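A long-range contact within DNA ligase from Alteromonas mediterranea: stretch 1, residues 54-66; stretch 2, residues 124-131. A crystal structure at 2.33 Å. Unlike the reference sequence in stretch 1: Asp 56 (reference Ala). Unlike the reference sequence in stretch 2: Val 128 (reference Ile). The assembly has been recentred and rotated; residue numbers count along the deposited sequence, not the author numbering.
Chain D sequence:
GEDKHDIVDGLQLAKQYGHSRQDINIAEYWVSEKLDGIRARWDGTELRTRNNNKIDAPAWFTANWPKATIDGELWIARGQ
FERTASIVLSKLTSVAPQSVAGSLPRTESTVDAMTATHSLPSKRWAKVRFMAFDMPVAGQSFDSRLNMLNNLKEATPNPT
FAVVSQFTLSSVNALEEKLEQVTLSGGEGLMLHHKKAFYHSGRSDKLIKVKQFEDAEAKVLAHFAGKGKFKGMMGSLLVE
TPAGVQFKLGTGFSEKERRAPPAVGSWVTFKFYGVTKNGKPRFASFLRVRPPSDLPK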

# COMPACT_ATOMS: atom_id res chain seq x y z
N LYS D 54 -3.57 -17.00 -7.40
CA LYS D 54 -2.89 -16.92 -8.69
C LYS D 54 -3.30 -15.65 -9.43
O LYS D 54 -4.49 -15.30 -9.48
CB LYS D 54 -3.19 -18.15 -9.54
CG LYS D 54 -2.50 -18.12 -10.90
CD LYS D 54 -2.81 -19.34 -11.75
CE LYS D 54 -2.09 -19.24 -13.09
NZ LYS D 54 -2.34 -20.42 -13.97
N ILE D 55 -2.32 -14.97 -9.99
CA ILE D 55 -2.56 -13.83 -10.87
C ILE D 55 -2.54 -14.35 -12.30
O ILE D 55 -1.56 -14.97 -12.73
CB ILE D 55 -1.52 -12.72 -10.66
CG1 ILE D 55 -1.60 -12.20 -9.22
CG2 ILE D 55 -1.73 -11.59 -11.66
CD1 ILE D 55 -0.50 -11.23 -8.84
N ASP D 56 -3.63 -14.11 -13.04
CA ASP D 56 -3.78 -14.66 -14.39
C ASP D 56 -3.27 -13.63 -15.40
O ASP D 56 -4.03 -12.88 -16.01
CB ASP D 56 -5.24 -15.03 -14.64
CG ASP D 56 -5.42 -15.86 -15.89
OD1 ASP D 56 -4.40 -16.22 -16.53
OD2 ASP D 56 -6.58 -16.16 -16.25
N ALA D 57 -1.94 -13.62 -15.57
CA ALA D 57 -1.30 -12.67 -16.46
C ALA D 57 -0.98 -13.31 -17.80
O ALA D 57 -0.73 -14.52 -17.88
CB ALA D 57 -0.01 -12.13 -15.84
N PRO D 58 -0.96 -12.54 -18.89
CA PRO D 58 -0.59 -13.12 -20.19
C PRO D 58 0.83 -13.68 -20.16
O PRO D 58 1.67 -13.26 -19.37
CB PRO D 58 -0.70 -11.93 -21.16
CG PRO D 58 -1.61 -10.97 -20.48
CD PRO D 58 -1.36 -11.13 -19.02
N ALA D 59 1.08 -14.65 -21.04
CA ALA D 59 2.40 -15.28 -21.10
C ALA D 59 3.47 -14.28 -21.51
O ALA D 59 4.59 -14.31 -20.98
CB ALA D 59 2.37 -16.47 -22.06
N TRP D 60 3.15 -13.38 -22.45
CA TRP D 60 4.13 -12.40 -22.89
C TRP D 60 4.51 -11.45 -21.75
O TRP D 60 5.63 -10.92 -21.74
CB TRP D 60 3.58 -11.60 -24.07
CG TRP D 60 2.34 -10.82 -23.76
CD1 TRP D 60 1.05 -11.20 -23.98
CD2 TRP D 60 2.28 -9.51 -23.17
NE1 TRP D 60 0.19 -10.21 -23.56
CE2 TRP D 60 0.92 -9.17 -23.06
CE3 TRP D 60 3.24 -8.60 -22.72
CZ2 TRP D 60 0.50 -7.95 -22.52
CZ3 TRP D 60 2.82 -7.40 -22.19
CH2 TRP D 60 1.46 -7.08 -22.09
N PHE D 61 3.60 -11.22 -20.80
CA PHE D 61 3.90 -10.32 -19.70
C PHE D 61 5.05 -10.84 -18.85
O PHE D 61 5.78 -10.04 -18.25
CB PHE D 61 2.65 -10.14 -18.83
CG PHE D 61 2.76 -9.02 -17.84
CD1 PHE D 61 2.42 -7.72 -18.20
CD2 PHE D 61 3.19 -9.25 -16.55
CE1 PHE D 61 2.52 -6.69 -17.29
CE2 PHE D 61 3.29 -8.22 -15.63
CZ PHE D 61 2.96 -6.94 -16.01
N THR D 62 5.24 -12.16 -18.79
CA THR D 62 6.29 -12.77 -17.99
C THR D 62 7.37 -13.42 -18.84
O THR D 62 8.27 -14.07 -18.30
CB THR D 62 5.69 -13.81 -17.04
OG1 THR D 62 5.17 -14.91 -17.79
CG2 THR D 62 4.57 -13.20 -16.21
N ALA D 63 7.31 -13.27 -20.16
CA ALA D 63 8.27 -13.92 -21.04
C ALA D 63 9.68 -13.44 -20.73
O ALA D 63 9.94 -12.23 -20.64
CB ALA D 63 7.93 -13.63 -22.50
N ASN D 64 10.60 -14.39 -20.55
CA ASN D 64 12.02 -14.15 -20.34
C ASN D 64 12.32 -13.55 -18.97
O ASN D 64 13.45 -13.07 -18.75
CB ASN D 64 12.61 -13.25 -21.43
CG ASN D 64 12.47 -13.85 -22.82
OD1 ASN D 64 11.86 -13.26 -23.71
ND2 ASN D 64 13.04 -15.04 -23.01
N TRP D 65 11.36 -13.55 -18.05
CA TRP D 65 11.65 -13.08 -16.70
C TRP D 65 12.67 -14.00 -16.03
O TRP D 65 12.83 -15.15 -16.43
CB TRP D 65 10.37 -13.02 -15.87
CG TRP D 65 9.52 -11.81 -16.12
CD1 TRP D 65 9.54 -11.01 -17.22
CD2 TRP D 65 8.52 -11.27 -15.25
NE1 TRP D 65 8.62 -10.00 -17.09
CE2 TRP D 65 7.98 -10.13 -15.89
CE3 TRP D 65 8.04 -11.63 -13.99
CZ2 TRP D 65 6.98 -9.36 -15.31
CZ3 TRP D 65 7.04 -10.86 -13.42
CH2 TRP D 65 6.52 -9.74 -14.08
N PRO D 66 13.37 -13.51 -15.01
CA PRO D 66 14.34 -14.36 -14.32
C PRO D 66 13.68 -15.59 -13.71
O PRO D 66 12.46 -15.67 -13.56
CB PRO D 66 14.91 -13.44 -13.23
CG PRO D 66 14.65 -12.06 -13.72
CD PRO D 66 13.37 -12.13 -14.49
N ARG D 124 -5.24 -5.63 -21.66
CA ARG D 124 -5.16 -4.47 -20.78
C ARG D 124 -3.85 -4.40 -20.02
O ARG D 124 -3.53 -3.35 -19.45
CB ARG D 124 -6.34 -4.50 -19.80
CG ARG D 124 -7.68 -4.80 -20.47
CD ARG D 124 -8.86 -4.39 -19.59
NE ARG D 124 -9.13 -5.34 -18.52
CZ ARG D 124 -10.06 -5.16 -17.58
NH1 ARG D 124 -10.24 -6.08 -16.65
NH2 ARG D 124 -10.79 -4.06 -17.57
N TRP D 125 -3.07 -5.49 -20.00
CA TRP D 125 -1.78 -5.51 -19.33
C TRP D 125 -0.70 -4.75 -20.09
O TRP D 125 0.45 -4.75 -19.65
CB TRP D 125 -1.32 -6.95 -19.13
CG TRP D 125 -2.20 -7.75 -18.21
CD1 TRP D 125 -3.49 -8.13 -18.44
CD2 TRP D 125 -1.85 -8.27 -16.92
NE1 TRP D 125 -3.97 -8.85 -17.37
CE2 TRP D 125 -2.98 -8.95 -16.43
CE3 TRP D 125 -0.69 -8.22 -16.14
CZ2 TRP D 125 -2.98 -9.58 -15.18
CZ3 TRP D 125 -0.70 -8.84 -14.91
CH2 TRP D 125 -1.84 -9.51 -14.44
N ALA D 126 -1.04 -4.10 -21.21
CA ALA D 126 -0.02 -3.47 -22.04
C ALA D 126 0.78 -2.45 -21.24
O ALA D 126 2.02 -2.42 -21.32
CB ALA D 126 -0.68 -2.81 -23.25
N LYS D 127 0.10 -1.60 -20.47
CA LYS D 127 0.74 -0.53 -19.72
C LYS D 127 0.94 -0.88 -18.25
O LYS D 127 1.10 0.02 -17.42
CB LYS D 127 -0.06 0.76 -19.87
CG LYS D 127 0.08 1.40 -21.24
CD LYS D 127 1.40 2.16 -21.38
CE LYS D 127 1.80 2.33 -22.84
NZ LYS D 127 2.65 1.21 -23.33
N VAL D 128 0.93 -2.17 -17.91
CA VAL D 128 1.21 -2.63 -16.56
C VAL D 128 2.67 -3.03 -16.48
O VAL D 128 3.26 -3.53 -17.45
CB VAL D 128 0.29 -3.81 -16.16
CG1 VAL D 128 0.67 -4.35 -14.78
CG2 VAL D 128 -1.16 -3.37 -16.17
N ARG D 129 3.28 -2.81 -15.31
CA ARG D 129 4.67 -3.16 -15.08
C ARG D 129 4.81 -3.82 -13.72
O ARG D 129 3.99 -3.62 -12.82
CB ARG D 129 5.58 -1.93 -15.17
CG ARG D 129 5.67 -1.32 -16.56
CD ARG D 129 6.84 -0.37 -16.67
NE ARG D 129 6.68 0.81 -15.82
CZ ARG D 129 7.65 1.67 -15.54
NH1 ARG D 129 7.41 2.72 -14.76
NH2 ARG D 129 8.87 1.50 -16.04
N PHE D 130 5.87 -4.61 -13.58
CA PHE D 130 6.17 -5.32 -12.34
C PHE D 130 7.32 -4.57 -11.66
O PHE D 130 8.50 -4.81 -11.95
CB PHE D 130 6.52 -6.78 -12.62
CG PHE D 130 6.91 -7.56 -11.39
CD1 PHE D 130 5.94 -8.07 -10.54
CD2 PHE D 130 8.24 -7.80 -11.10
CE1 PHE D 130 6.29 -8.79 -9.42
CE2 PHE D 130 8.60 -8.52 -9.97
CZ PHE D 130 7.62 -9.02 -9.14
N MET D 131 6.97 -3.67 -10.76
CA MET D 131 7.95 -2.82 -10.07
C MET D 131 8.52 -3.60 -8.89
O MET D 131 8.04 -3.51 -7.76
CB MET D 131 7.30 -1.52 -9.62
CG MET D 131 6.48 -0.82 -10.70
SD MET D 131 7.42 -0.43 -12.19
CE MET D 131 8.64 0.71 -11.54

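No hydrogen bond or salt bridge crosses between these two stretches. The contact is built from aromatic rings and small apolar groups, and its centre is Trp 125, which has more of its area covered than any other residue here. Its CA-to-CB bond points toward stretch 1, and with chi1 in m and chi2 at 67° the indole lies along residues 55 to 58, offering one face to two neighbours in sequence. Pro 58 CD sits 3.5 Å from the centroid of the five-membered ring of Trp 125, almost on its normal; Ala 57 CB sits 3.7 Å from the centroid of the six-membered ring. Both are CH-pi contacts, and each suits its residue: the CD of proline is a carbon carried on the backbone nitrogen, so it reaches the ring without any choice of rotamer, and a lone methyl at Ala 57 lets the chain itself come close to the indole.

The edge of the same indole is used as well. Ile 55, with chi1 in m and chi2 in t, brings its branch methyl CG2 to 3.5 Å from Trp 125 CH2, near the plane of the ring. Farther round, the six-membered ring turns its edge toward the face of Phe 61, with centroids 5.0 Å apart and planes at 73°.

Phe 61 touches Trp 125 with its face and Val 128 with its edge. Its CA-to-CB bond points toward stretch 2, and chi1 in t brings the ring against the bend made by residues 125 to 128, where Val 128 N donates a hydrogen bond to Trp 125 O. While its face receives Trp 125, its edge meets backbone: Phe 61 CE1 lies 3.2 Å from Val 128 O, near the plane of the ring, where the slightly positive aromatic hydrogens can face a carbonyl oxygen. Val 128, a residue that differs from the reference sequence, has chi1 in t and places CG1 3.7 Å from Phe 61 CZ.

Trp 60, just before Phe 61, reaches stretch 2 differently. Its CA-to-CB bond points sideways, but chi1 in p and chi2 at -96° bring the far end of the indole to stretch 2, where Trp 60 CH2 is 3.5 Å from Trp 125 O. This is again an edge contact, and Trp 60 remains exposed, with only the far end of its indole near stretch 2.

A type II turn from Thr 62 to Trp 65, with Asn 64 at positive phi (70°), brings the chain round so that Trp 65 also points toward stretch 2. Chi1 of -80° and chi2 of 20° set its CZ3 over one face of Phe 130, whose chi1 is t; Trp 65 CH2 reaches 3.3 Å from Phe 130 CB. The two rings meet obliquely, at 42°. Trp 65 NE1 is hydrogen-bonded elsewhere in the structure, so this buried indole pays no polar penalty.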